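PDB 1QYD: bifunctional pinoresinol-lariciresinol reductase 1 from Thuja plicata, which catalyses the NADPH-dependent, enantioselective two-step reduction of (-)-pinoresinol through (-)-lariciresinol to (+)-secoisolariciresinol in lignan biosynthesis. Local coordinates for residues A83-V88 / L113-G118; H91-Q96 / I136-V141; M119-M124 / K140-I145; L128-I133 / V268-Y273; T153-N158 / K216-R221. All blocks are in the same frame, centred on the assembly; numbering follows the deposited sequence.

Contact 1. Residues A83-V88 / L113-G118; sequences ALAGGV and LPSEFG
In the Rossmann-type dinucleotide pocket of this reductase, Ser115 meets Ala83, Leu84 and Ala85 where the loops leaving the neighbouring parallel strands 79-82 and 111-113 run past each other. The place is typical of the fold, in which loops at the C-terminal ends of the strands frame the cofactor: the side chain of Ala83 lies about 4 Å from Gly17, a residue inferred to bind NADP(+). One hydrogen bond ties the two loops, from Ser115 OG to Leu84 O at 3.0 Å. The hydroxyl stands anti to its own backbone N (chi1 -178°), which turns OG toward the other loop. It reaches the carbonyl from above, 65° out of the carbonyl plane, with a C=O...O angle of 113°. Ser115 CB follows closely, 3.4 Å from the same Leu84 O, so the whole short side chain lies against that peptide group. An inverse gamma turn centred on Ser115 presents it there. An alanine here would probably leave Leu84 O without this hydroxyl partner and the two loops joined by packing alone. Phe117 adds to that packing, its ring slanting toward Ala83 while other parts of it touch Val200 and Thr204 of helix 197-207. The side chain of Leu84 leads away, to Leu64. Ala85 adds a lesser touch, its CB 4.1 Å from Ser115 OG. Nearer the strands, the phenyl ring comes obliquely to Ala83, Phe117 CE1 standing 4.3 Å from Ala83 CA.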
# COMPACT_ATOMS: atom_id res chain seq x y z
N ALA A 83 18.73 1.49 0.51
CA ALA A 83 18.19 2.86 0.64
C ALA A 83 16.98 3.01 -0.25
O ALA A 83 16.68 4.06 -0.82
CB ALA A 83 19.24 3.88 0.24
N LEU A 84 16.25 1.89 -0.37
CA LEU A 84 15.06 1.73 -1.20
C LEU A 84 13.85 2.49 -0.69
O LEU A 84 13.22 2.05 0.27
CB LEU A 84 14.70 0.22 -1.31
CG LEU A 84 15.36 -0.53 -2.49
CD1 LEU A 84 15.17 -2.05 -2.46
CD2 LEU A 84 14.72 0.06 -3.74
N ALA A 85 13.50 3.63 -1.32
CA ALA A 85 12.33 4.43 -0.93
C ALA A 85 11.81 5.45 -1.95
O ALA A 85 12.57 6.01 -2.76
CB ALA A 85 12.59 5.23 0.34
N GLY A 86 10.51 5.76 -1.89
CA GLY A 86 9.91 6.67 -2.85
C GLY A 86 8.63 7.31 -2.36
O GLY A 86 8.65 7.98 -1.32
N GLY A 87 7.52 7.08 -3.08
CA GLY A 87 6.22 7.70 -2.81
C GLY A 87 5.64 7.44 -1.43
O GLY A 87 6.19 7.80 -0.39
N VAL A 88 4.48 6.78 -1.47
CA VAL A 88 3.69 6.38 -0.30
C VAL A 88 4.50 5.70 0.83
O VAL A 88 4.02 5.57 1.96
CB VAL A 88 2.54 5.46 -0.84
CG1 VAL A 88 1.57 5.17 0.28
CG2 VAL A 88 1.82 6.10 -2.04
N LEU A 113 21.88 -3.32 6.57
CA LEU A 113 21.31 -2.03 6.99
C LEU A 113 20.10 -1.72 6.10
O LEU A 113 20.30 -1.41 4.92
CB LEU A 113 22.36 -0.90 6.89
CG LEU A 113 23.43 -0.77 7.97
CD1 LEU A 113 24.56 -1.66 7.66
CD2 LEU A 113 24.03 0.65 8.02
N PRO A 114 18.84 -1.87 6.59
CA PRO A 114 17.58 -1.62 5.87
C PRO A 114 17.31 -0.18 5.45
O PRO A 114 18.13 0.70 5.71
CB PRO A 114 16.44 -2.09 6.75
CG PRO A 114 17.10 -2.98 7.72
CD PRO A 114 18.52 -2.42 7.89
N SER A 115 16.15 0.02 4.81
CA SER A 115 15.72 1.34 4.41
C SER A 115 14.93 1.94 5.57
O SER A 115 13.71 1.79 5.67
CB SER A 115 14.83 1.29 3.22
OG SER A 115 14.53 2.64 2.92
N GLU A 116 15.76 2.54 6.43
CA GLU A 116 15.42 3.24 7.66
C GLU A 116 15.59 4.73 7.35
O GLU A 116 14.91 5.30 6.49
CB GLU A 116 16.39 2.75 8.75
CG GLU A 116 16.17 1.34 9.28
CD GLU A 116 14.88 1.17 10.06
OE1 GLU A 116 14.73 1.80 11.10
OE2 GLU A 116 14.02 0.40 9.63
N PHE A 117 16.61 5.33 7.97
CA PHE A 117 17.07 6.72 7.84
C PHE A 117 16.06 7.82 8.25
O PHE A 117 16.04 8.92 7.68
CB PHE A 117 17.57 6.92 6.38
CG PHE A 117 18.62 5.92 5.90
CD1 PHE A 117 18.22 4.83 5.10
CD2 PHE A 117 19.96 6.05 6.30
CE1 PHE A 117 19.17 3.88 4.72
CE2 PHE A 117 20.90 5.09 5.91
CZ PHE A 117 20.50 4.01 5.13
N GLY A 118 15.29 7.54 9.32
CA GLY A 118 14.24 8.39 9.84
C GLY A 118 13.91 8.15 11.32
O GLY A 118 14.77 7.84 12.14

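Contact 2. Residues H91-Q96 / I136-V141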
# COMPACT_ATOMS: atom_id res chain seq x y z
N HIS A 91 5.07 0.71 -1.51
CA HIS A 91 5.31 -0.06 -2.74
C HIS A 91 6.75 -0.53 -2.96
O HIS A 91 7.01 -1.52 -3.63
CB HIS A 91 4.75 0.87 -3.83
CG HIS A 91 4.95 0.69 -5.33
ND1 HIS A 91 6.06 0.69 -6.07
CD2 HIS A 91 3.89 0.60 -6.20
CE1 HIS A 91 5.69 0.60 -7.33
NE2 HIS A 91 4.38 0.54 -7.41
N HIS A 92 7.68 0.12 -2.28
CA HIS A 92 9.11 -0.04 -2.49
C HIS A 92 9.89 -0.35 -1.23
O HIS A 92 11.05 -0.75 -1.29
CB HIS A 92 9.64 1.25 -3.15
CG HIS A 92 8.65 2.39 -3.02
ND1 HIS A 92 8.18 2.89 -1.88
CD2 HIS A 92 7.99 2.98 -4.06
CE1 HIS A 92 7.24 3.73 -2.22
NE2 HIS A 92 7.13 3.80 -3.52
N ILE A 93 9.27 -0.14 -0.06
CA ILE A 93 9.87 -0.50 1.21
C ILE A 93 9.73 -2.00 1.46
O ILE A 93 10.67 -2.62 1.95
CB ILE A 93 9.21 0.34 2.35
CG1 ILE A 93 9.99 1.65 2.37
CG2 ILE A 93 9.21 -0.32 3.74
CD1 ILE A 93 9.56 2.66 3.46
N LEU A 94 8.56 -2.57 1.13
CA LEU A 94 8.25 -4.00 1.20
C LEU A 94 8.84 -4.92 0.13
O LEU A 94 8.55 -6.11 0.09
CB LEU A 94 6.73 -4.11 1.20
CG LEU A 94 5.93 -4.25 2.49
CD1 LEU A 94 6.58 -3.62 3.70
CD2 LEU A 94 4.61 -3.61 2.21
N GLU A 95 9.64 -4.37 -0.79
CA GLU A 95 10.40 -5.07 -1.83
C GLU A 95 11.63 -5.68 -1.20
O GLU A 95 12.17 -6.67 -1.66
CB GLU A 95 10.87 -4.11 -2.92
CG GLU A 95 9.78 -3.72 -3.91
CD GLU A 95 9.55 -4.67 -5.09
OE1 GLU A 95 10.51 -5.03 -5.78
OE2 GLU A 95 8.39 -5.01 -5.34
N GLN A 96 12.10 -5.01 -0.16
CA GLN A 96 13.20 -5.42 0.68
C GLN A 96 13.00 -6.79 1.32
O GLN A 96 13.97 -7.31 1.86
CB GLN A 96 13.38 -4.44 1.78
CG GLN A 96 13.64 -3.07 1.28
CD GLN A 96 13.88 -2.17 2.47
OE1 GLN A 96 12.96 -1.61 3.04
NE2 GLN A 96 15.11 -2.03 2.89
N ILE A 136 4.71 1.00 9.90
CA ILE A 136 4.19 -0.36 9.82
C ILE A 136 5.06 -1.21 8.87
O ILE A 136 5.53 -2.30 9.22
CB ILE A 136 2.76 -0.35 9.28
CG1 ILE A 136 1.81 0.31 10.23
CG2 ILE A 136 2.34 -1.79 9.01
CD1 ILE A 136 1.64 -0.43 11.57
N ASP A 137 5.28 -0.67 7.65
CA ASP A 137 6.02 -1.32 6.59
C ASP A 137 7.41 -1.72 6.99
O ASP A 137 7.74 -2.90 6.97
CB ASP A 137 6.11 -0.42 5.40
CG ASP A 137 4.87 -0.25 4.53
OD1 ASP A 137 3.78 -0.83 4.72
OD2 ASP A 137 5.03 0.52 3.61
N LYS A 138 8.20 -0.73 7.39
CA LYS A 138 9.56 -0.90 7.90
C LYS A 138 9.70 -1.85 9.09
O LYS A 138 10.80 -2.25 9.44
CB LYS A 138 10.14 0.45 8.34
CG LYS A 138 10.27 1.52 7.26
CD LYS A 138 10.75 2.85 7.81
CE LYS A 138 11.00 3.82 6.66
NZ LYS A 138 11.28 5.16 7.15
N ARG A 139 8.61 -2.18 9.78
CA ARG A 139 8.69 -3.09 10.90
C ARG A 139 8.63 -4.52 10.37
O ARG A 139 9.38 -5.38 10.83
CB ARG A 139 7.54 -2.83 11.90
CG ARG A 139 7.91 -1.87 13.04
CD ARG A 139 6.89 -1.93 14.16
NE ARG A 139 6.44 -0.60 14.56
CZ ARG A 139 5.25 -0.10 14.18
NH1 ARG A 139 4.39 -0.76 13.40
NH2 ARG A 139 4.87 1.10 14.60
N LYS A 140 7.74 -4.77 9.41
CA LYS A 140 7.61 -6.06 8.74
C LYS A 140 8.94 -6.57 8.22
O LYS A 140 9.31 -7.74 8.37
CB LYS A 140 6.66 -5.96 7.57
CG LYS A 140 5.26 -5.99 8.07
CD LYS A 140 4.47 -6.42 6.85
CE LYS A 140 3.45 -7.48 7.24
NZ LYS A 140 2.40 -6.98 8.11
N VAL A 141 9.65 -5.60 7.65
CA VAL A 141 10.99 -5.74 7.13
C VAL A 141 11.96 -5.98 8.28
O VAL A 141 12.82 -6.84 8.13
CB VAL A 141 11.24 -4.44 6.35
CG1 VAL A 141 12.71 -4.21 6.01
CG2 VAL A 141 10.37 -4.54 5.08
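Ile93 turns its CG2 anti to the backbone N and its CG1 anti to the carbonyl carbon (chi1 -86°), and this fork lets it straddle two consecutive residues of helix 133-147, Asp137 and Lys138. The CG2 branch comes down on Asp137, 3.5 Å from its CB. The other branch runs straight out (chi2 -178°) to lay CD1 against the aliphatic part of Lys138, 3.7 Å from CE. Lys138 is itself extended beyond CG, so that a length of methylenes is offered to the isoleucine while the amine continues beyond it. Leu94 approaches Asp137 at about a right angle: Leu94 CD1 lies 3.5 Å from Asp137 O and 3.7 Å from Asp137 CB. One turn further on, Val141 CG2 fills the corner beside the type I beta turn of residues 93-96, at 3.7 Å from Ile93 O and 4.1 Å from Leu94 CD1. The carboxylate of Asp137 has its polar partner in Ser90, whose OG is hydrogen-bonded to OD2, just ahead of the turn. Beyond Leu94 lies the dimer interface, where Tyr263 of the second subunit packs on the same leucine. The contact thus seats the loop before helix 96-105 on the helix that carries Lys138, the inferred proton acceptor. Its chemistry is mostly van der Waals packing of alkyl groups on one another and on backbone carbonyls: Ile93 packs on the alkyl part of Lys138, which probably limits the sway of that chain.

Contact 3. Residues M119-M124 / K140-I145; sequences MDPDIM and KVRRAI
Pro121 lies over one face of the Arg142 guanidinium, the flat centre of a salt-bridge network that joins the loop after strand 111-113 to helix 133-147 of the Rossmann-type domain. Pro121 CG is 3.3 Å from Arg142 NE, and the ring crosses the arginine at about a right angle. Two aspartates of the same type I beta turn, residues 120-123, grip the far end of the side chain. Asp120 OD2 meets Arg142 NH2 at 3.0 Å, its carboxylate turned 37° from the guanidinium plane. Asp122 OD2 meets Arg142 NH1, also at 3.0 Å, but there the planes are nearly perpendicular, 87° apart. Arg142 reaches them by an extended chain from CG to NE, and its NH2 has a further partner in Glu116, while Tyr154 adds a cation-pi contact. A leucine in place of Arg142 would probably leave Asp120, Asp122 and Glu116 without the counter-ion they share. Three carboxylates around one guanidinium are likely to limit its rotation, in a residue inferred to bind NADP(+). Arg143 takes a bent route, folded at chi2 and chi3, and has a second acidic partner in Glu146. It finishes the network edgewise to its neighbour: Arg142 CD lies at the edge of its guanidinium, and Arg143 NH2 reaches Asp122 OD1 at 2.8 Å.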
# COMPACT_ATOMS: atom_id res chain seq x y z
N MET A 119 12.61 8.27 11.62
CA MET A 119 12.02 8.22 12.95
C MET A 119 12.16 7.06 13.93
O MET A 119 12.01 7.27 15.15
CB MET A 119 10.53 8.45 12.85
CG MET A 119 10.12 9.82 12.38
SD MET A 119 8.38 10.13 12.77
CE MET A 119 8.67 11.35 14.01
N ASP A 120 12.40 5.84 13.43
CA ASP A 120 12.50 4.56 14.15
C ASP A 120 11.15 3.90 14.44
O ASP A 120 10.53 4.12 15.49
CB ASP A 120 13.28 4.68 15.48
CG ASP A 120 13.62 3.37 16.18
OD1 ASP A 120 14.53 3.35 17.01
OD2 ASP A 120 13.01 2.34 15.94
N PRO A 121 10.75 2.96 13.57
CA PRO A 121 9.46 2.31 13.57
C PRO A 121 8.97 1.61 14.82
O PRO A 121 7.79 1.74 15.15
CB PRO A 121 9.54 1.38 12.39
CG PRO A 121 10.99 1.11 12.25
CD PRO A 121 11.51 2.51 12.40
N ASP A 122 9.80 0.87 15.53
CA ASP A 122 9.24 0.23 16.70
C ASP A 122 9.49 0.98 18.00
O ASP A 122 9.45 0.41 19.09
CB ASP A 122 9.76 -1.21 16.77
CG ASP A 122 11.25 -1.40 16.79
OD1 ASP A 122 11.68 -2.43 16.27
OD2 ASP A 122 11.98 -0.57 17.31
N ILE A 123 9.78 2.29 17.83
CA ILE A 123 9.79 3.23 18.95
C ILE A 123 8.40 3.81 18.81
O ILE A 123 8.06 4.74 18.08
CB ILE A 123 10.90 4.32 18.82
CG1 ILE A 123 12.15 3.81 19.55
CG2 ILE A 123 10.49 5.67 19.42
CD1 ILE A 123 12.09 3.66 21.09
N MET A 124 7.64 2.96 19.53
CA MET A 124 6.21 2.97 19.72
C MET A 124 5.38 3.04 18.43
O MET A 124 4.62 2.13 18.09
CB MET A 124 5.79 4.16 20.63
CG MET A 124 6.21 4.20 22.08
SD MET A 124 5.76 2.66 22.93
CE MET A 124 7.37 1.99 23.25
N LYS A 140 7.74 -4.77 9.41
CA LYS A 140 7.61 -6.06 8.74
C LYS A 140 8.94 -6.57 8.22
O LYS A 140 9.31 -7.74 8.37
CB LYS A 140 6.66 -5.96 7.57
CG LYS A 140 5.26 -5.99 8.07
CD LYS A 140 4.47 -6.42 6.85
CE LYS A 140 3.45 -7.48 7.24
NZ LYS A 140 2.40 -6.98 8.11
N VAL A 141 9.65 -5.60 7.65
CA VAL A 141 10.99 -5.74 7.13
C VAL A 141 11.96 -5.98 8.28
O VAL A 141 12.82 -6.84 8.13
CB VAL A 141 11.24 -4.44 6.35
CG1 VAL A 141 12.71 -4.21 6.01
CG2 VAL A 141 10.37 -4.54 5.08
N ARG A 142 11.84 -5.25 9.43
CA ARG A 142 12.69 -5.41 10.60
C ARG A 142 12.45 -6.71 11.30
O ARG A 142 13.40 -7.38 11.65
CB ARG A 142 12.49 -4.37 11.70
CG ARG A 142 13.02 -2.96 11.53
CD ARG A 142 13.08 -2.35 12.90
NE ARG A 142 13.53 -0.98 12.79
CZ ARG A 142 13.95 -0.24 13.83
NH1 ARG A 142 14.00 -0.72 15.07
NH2 ARG A 142 14.34 1.02 13.63
N ARG A 143 11.19 -7.07 11.56
CA ARG A 143 10.86 -8.31 12.23
C ARG A 143 11.20 -9.59 11.46
O ARG A 143 11.31 -10.64 12.09
CB ARG A 143 9.39 -8.31 12.57
CG ARG A 143 9.18 -8.32 14.06
CD ARG A 143 8.70 -6.98 14.60
NE ARG A 143 9.64 -5.89 14.34
CZ ARG A 143 10.76 -5.70 15.06
NH1 ARG A 143 11.08 -6.50 16.08
NH2 ARG A 143 11.63 -4.76 14.70
N ALA A 144 11.29 -9.51 10.11
CA ALA A 144 11.68 -10.58 9.18
C ALA A 144 13.19 -10.73 9.07
O ALA A 144 13.69 -11.81 8.82
CB ALA A 144 11.19 -10.31 7.79
N ILE A 145 13.95 -9.66 9.24
CA ILE A 145 15.40 -9.66 9.28
C ILE A 145 15.75 -10.48 10.50
O ILE A 145 16.33 -11.54 10.32
CB ILE A 145 15.92 -8.21 9.39
CG1 ILE A 145 16.01 -7.68 8.00
CG2 ILE A 145 17.28 -8.08 10.08
CD1 ILE A 145 16.50 -6.24 8.08

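Contact 4. Residues L128-I133 / V268-Y273; sequences LQPGSI and VRCHLY
Leu128 and Cys270 bring their CA atoms to 5.8 Å where two irregular backbones meet, one entering a cis peptide bond before Pro130 and a type I beta turn over residues 130-133, the other passing through Cys270 with positive phi (73°) just ahead of a helix. Cys270 is the most covered residue of the contact. Its CB touches Leu128 twice, at 3.6 Å from CD1 and 3.7 Å from CB, so the leucine folds around that one methylene. The sulfur points the other way along the loop: with SG between the backbone N and the carbonyl carbon (chi1 72°), it comes to 3.2 Å from Gln129 O and 3.9 Å from Pro130 CD. Leu128 CD1 also reaches Tyr273 CB, at 4.1 Å, while the phenol leads off to Phe277. Gly131 passes close to Cys270, and a CB on it would come within 3.4 Å of Cys270 O. Next along the chain, His271, inferred to bind substrate, occupies the N-cap position of helix 272-275 and turns its ring from the 128-133 loop. A weak hydrogen bond from His271 ND1 to Val268 O, at 3.3 Å, may help to orient that ring. Around this joint, helix 252-258 covers both partners, Leu255 lying against Leu128 and Tyr273, and Met258 against Cys270. The 128-133 loop then runs directly into helix 133-147, while Gln129 packs on Lys98 of the second subunit.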
# COMPACT_ATOMS: atom_id res chain seq x y z
N LEU A 128 -0.47 8.91 14.50
CA LEU A 128 -1.71 9.30 13.83
C LEU A 128 -1.60 8.70 12.43
O LEU A 128 -0.52 8.65 11.84
CB LEU A 128 -1.83 10.83 13.70
CG LEU A 128 -1.70 11.80 14.89
CD1 LEU A 128 -1.16 13.14 14.37
CD2 LEU A 128 -3.03 11.94 15.61
N GLN A 129 -2.72 8.21 11.89
CA GLN A 129 -2.79 7.63 10.55
C GLN A 129 -2.87 8.77 9.51
O GLN A 129 -3.11 9.91 9.96
CB GLN A 129 -4.05 6.71 10.50
CG GLN A 129 -4.35 5.76 11.70
CD GLN A 129 -4.70 6.44 13.04
OE1 GLN A 129 -5.60 7.28 13.15
NE2 GLN A 129 -3.96 6.10 14.11
N PRO A 130 -2.67 8.65 8.16
CA PRO A 130 -2.32 7.46 7.36
C PRO A 130 -0.88 7.04 7.43
O PRO A 130 -0.62 5.83 7.44
CB PRO A 130 -2.68 7.79 5.94
CG PRO A 130 -3.52 9.02 6.02
CD PRO A 130 -2.90 9.73 7.20
N GLY A 131 0.01 8.06 7.45
CA GLY A 131 1.47 8.00 7.54
C GLY A 131 2.08 7.17 8.67
O GLY A 131 3.27 7.24 8.96
N SER A 132 1.21 6.42 9.34
CA SER A 132 1.51 5.38 10.30
C SER A 132 1.98 4.12 9.53
O SER A 132 2.66 3.27 10.10
CB SER A 132 0.22 5.18 11.07
OG SER A 132 0.36 4.20 12.06
N ILE A 133 1.63 3.98 8.23
CA ILE A 133 2.00 2.93 7.25
C ILE A 133 3.50 2.76 7.05
O ILE A 133 4.01 1.66 6.96
CB ILE A 133 1.26 3.31 5.94
CG1 ILE A 133 0.22 2.23 5.72
CG2 ILE A 133 2.17 3.48 4.72
CD1 ILE A 133 0.71 0.86 5.16
N VAL A 268 2.54 13.35 5.20
CA VAL A 268 3.59 14.29 5.56
C VAL A 268 3.20 15.10 6.78
O VAL A 268 4.05 15.41 7.62
CB VAL A 268 3.94 15.27 4.38
CG1 VAL A 268 4.38 14.38 3.21
CG2 VAL A 268 2.80 16.21 3.98
N ARG A 269 1.91 15.45 6.87
CA ARG A 269 1.33 16.00 8.08
C ARG A 269 1.07 14.75 8.92
O ARG A 269 0.63 13.76 8.34
CB ARG A 269 0.02 16.76 7.76
CG ARG A 269 0.27 18.09 7.01
CD ARG A 269 -0.95 18.97 6.76
NE ARG A 269 -0.59 20.08 5.86
CZ ARG A 269 -1.28 20.37 4.73
NH1 ARG A 269 -2.36 19.68 4.35
NH2 ARG A 269 -0.83 21.31 3.90
N CYS A 270 1.35 14.69 10.22
CA CYS A 270 1.25 13.51 11.09
C CYS A 270 2.37 12.55 10.80
O CYS A 270 2.25 11.38 10.42
CB CYS A 270 -0.08 12.70 10.99
SG CYS A 270 -0.48 11.69 9.54
N HIS A 271 3.49 13.20 11.07
CA HIS A 271 4.84 12.73 10.87
C HIS A 271 5.47 14.04 11.27
O HIS A 271 6.13 14.15 12.29
CB HIS A 271 5.00 12.36 9.39
CG HIS A 271 6.32 12.59 8.68
ND1 HIS A 271 6.42 13.17 7.50
CD2 HIS A 271 7.56 12.21 9.12
CE1 HIS A 271 7.70 13.16 7.20
NE2 HIS A 271 8.38 12.58 8.17
N LEU A 272 5.17 15.10 10.53
CA LEU A 272 5.54 16.45 10.89
C LEU A 272 4.84 16.82 12.18
O LEU A 272 5.23 17.73 12.90
CB LEU A 272 5.10 17.32 9.77
CG LEU A 272 5.37 18.78 9.78
CD1 LEU A 272 6.84 19.07 9.68
CD2 LEU A 272 4.66 19.36 8.57
N TYR A 273 3.75 16.09 12.45
CA TYR A 273 3.00 16.24 13.66
C TYR A 273 3.51 15.27 14.72
O TYR A 273 3.25 15.47 15.91
CB TYR A 273 1.51 16.07 13.29
CG TYR A 273 0.92 17.31 12.55
CD1 TYR A 273 -0.15 18.02 13.12
CD2 TYR A 273 1.46 17.79 11.34
CE1 TYR A 273 -0.67 19.17 12.51
CE2 TYR A 273 0.95 18.95 10.73
CZ TYR A 273 -0.11 19.64 11.32
OH TYR A 273 -0.61 20.80 10.75

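Contact 5. Residues T153-N158 / K216-R221; sequences TYVSSN and KTMYIR
Tyr154 and Thr217, Val155 and Met218, Ser156 and Tyr219 pair in parallel register, joining strand 154-156 to strand 217-219, the middle strand of a small sheet completed by 290-292. The backbone bonds come first. Met218 N gives the shortest, 2.6 Å to Tyr154 O, with an N-H...O angle of 162°. Tyr154 N reaches Lys216 O at 3.3 Å, and Ile220 N reaches Ser156 O at 3.1 Å. The bond from Ser156 N to Met218 O is weak, bent to 121°, and falls beside the inverse gamma turn centred on Val155. CA-H...O contacts supplement the ladder, the closest linking Tyr219 CA to Ser156 O at 3.1 Å. Among the side chains, the apolar face carries Val155 and Met218, with Val155 CG1 4.0 Å from Met218 SD; this face packs on helices 197-207 and 293-296. Further along, Ser157 CB lies 3.8 Å from Ile220 CD1. The other face is more polar. There Thr217 OG1 lies at the edge of the Tyr154 ring, in its plane, 3.9 Å from CD1, and Ser156 CB rests obliquely on the Tyr219 ring, 3.7 Å from CD1. The hydroxyls of that face find partners beyond the two strands, Tyr154 OH on Glu146 and Ser156 OG on Gly118 O. The chemistry implies a division of labour: the backbone bonds join the strands, one of them weakly, one face seals against helices, and the other places the Tyr154 ring in cation-pi contact with Arg142, while its hydroxyls bond to other parts of the chain.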
# COMPACT_ATOMS: atom_id res chain seq x y z
N THR A 153 21.89 -3.35 11.63
CA THR A 153 22.15 -2.06 12.26
C THR A 153 21.02 -1.25 11.70
O THR A 153 20.88 -1.18 10.48
CB THR A 153 23.44 -1.42 11.84
OG1 THR A 153 24.48 -2.36 12.06
CG2 THR A 153 23.69 -0.15 12.62
N TYR A 154 20.17 -0.72 12.57
CA TYR A 154 19.08 0.12 12.09
C TYR A 154 19.51 1.57 12.27
O TYR A 154 19.69 2.08 13.36
CB TYR A 154 17.82 -0.17 12.87
CG TYR A 154 17.35 -1.60 12.70
CD1 TYR A 154 16.94 -2.32 13.81
CD2 TYR A 154 17.29 -2.20 11.44
CE1 TYR A 154 16.47 -3.62 13.68
CE2 TYR A 154 16.83 -3.51 11.31
CZ TYR A 154 16.41 -4.21 12.43
OH TYR A 154 15.89 -5.48 12.29
N VAL A 155 19.78 2.23 11.14
CA VAL A 155 20.27 3.59 11.14
C VAL A 155 19.12 4.57 11.17
O VAL A 155 18.64 4.99 10.12
CB VAL A 155 21.14 3.86 9.90
CG1 VAL A 155 22.60 3.67 10.25
CG2 VAL A 155 20.78 2.88 8.78
N SER A 156 18.64 4.87 12.40
CA SER A 156 17.61 5.88 12.70
C SER A 156 18.39 7.18 12.81
O SER A 156 19.21 7.37 13.71
CB SER A 156 16.96 5.57 14.00
OG SER A 156 15.82 6.38 14.02
N SER A 157 18.18 8.04 11.83
CA SER A 157 19.05 9.19 11.61
C SER A 157 18.39 10.56 11.65
O SER A 157 19.03 11.60 11.53
CB SER A 157 19.72 8.91 10.29
OG SER A 157 18.75 8.92 9.24
N ASN A 158 17.07 10.54 11.77
CA ASN A 158 16.17 11.69 11.96
C ASN A 158 15.87 12.63 10.79
O ASN A 158 15.48 12.16 9.72
CB ASN A 158 16.69 12.49 13.20
CG ASN A 158 16.68 11.64 14.48
OD1 ASN A 158 17.70 11.48 15.17
ND2 ASN A 158 15.52 11.07 14.81
N LYS A 216 22.10 -3.73 17.01
CA LYS A 216 21.73 -2.49 17.67
C LYS A 216 21.18 -1.43 16.70
O LYS A 216 21.50 -1.41 15.50
CB LYS A 216 22.96 -1.95 18.37
CG LYS A 216 23.36 -2.60 19.69
CD LYS A 216 24.44 -1.72 20.33
CE LYS A 216 24.76 -2.04 21.79
NZ LYS A 216 25.88 -1.27 22.32
N THR A 217 20.33 -0.53 17.25
CA THR A 217 19.78 0.61 16.50
C THR A 217 20.79 1.75 16.64
O THR A 217 21.30 1.99 17.74
CB THR A 217 18.40 1.07 17.04
OG1 THR A 217 17.51 -0.06 16.96
CG2 THR A 217 17.80 2.21 16.23
N MET A 218 21.15 2.41 15.53
CA MET A 218 22.14 3.48 15.56
C MET A 218 21.42 4.79 15.36
O MET A 218 20.95 5.07 14.27
CB MET A 218 23.17 3.32 14.45
CG MET A 218 24.23 4.39 14.65
SD MET A 218 25.22 4.64 13.17
CE MET A 218 26.72 4.35 14.00
N TYR A 219 21.32 5.57 16.43
CA TYR A 219 20.71 6.89 16.40
C TYR A 219 21.76 7.94 16.07
O TYR A 219 22.91 7.86 16.52
CB TYR A 219 20.09 7.23 17.76
CG TYR A 219 18.93 6.35 18.22
CD1 TYR A 219 17.70 6.41 17.57
CD2 TYR A 219 19.07 5.48 19.30
CE1 TYR A 219 16.64 5.62 18.00
CE2 TYR A 219 18.01 4.68 19.73
CZ TYR A 219 16.80 4.75 19.08
OH TYR A 219 15.74 3.98 19.50
N ILE A 220 21.48 8.91 15.20
CA ILE A 220 22.42 10.01 15.00
C ILE A 220 21.64 11.10 15.73
O ILE A 220 20.47 11.41 15.43
CB ILE A 220 22.60 10.34 13.52
CG1 ILE A 220 22.87 9.12 12.65
CG2 ILE A 220 23.80 11.27 13.47
CD1 ILE A 220 23.35 9.38 11.21
N ARG A 221 22.30 11.57 16.81
CA ARG A 221 21.72 12.57 17.71
C ARG A 221 22.72 13.67 17.96
O ARG A 221 23.10 13.83 19.12
CB ARG A 221 21.33 11.94 19.07
CG ARG A 221 19.91 11.45 19.10
CD ARG A 221 19.50 10.92 20.44
NE ARG A 221 18.08 10.60 20.36
CZ ARG A 221 17.38 10.04 21.35
NH1 ARG A 221 17.91 9.70 22.53
NH2 ARG A 221 16.09 9.85 21.16

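In the fold
Contacts 1, 2 and 3 lie together around the catalytic centre. Contact 2 holds Lys138, the inferred proton acceptor, and contact 3 holds Arg142, inferred to bind NADP(+); both use helix 133-147, and their centres are 9 Å apart. Contact 1 joins contact 3 through the salt bridge of Glu116 OE1 to Arg142 NH2, 2.7 Å long. Contact 5 touches both loops: Asp120 OD1 lies 2.8 Å from Tyr219 OH, and Phe117 N lies 3.0 Å from Val155 O. Contact 4 lies 16 Å from contact 2, centre to centre, yet it carries His271 to the same site. The side chain of Lys138 is about 8 Å from that of His271.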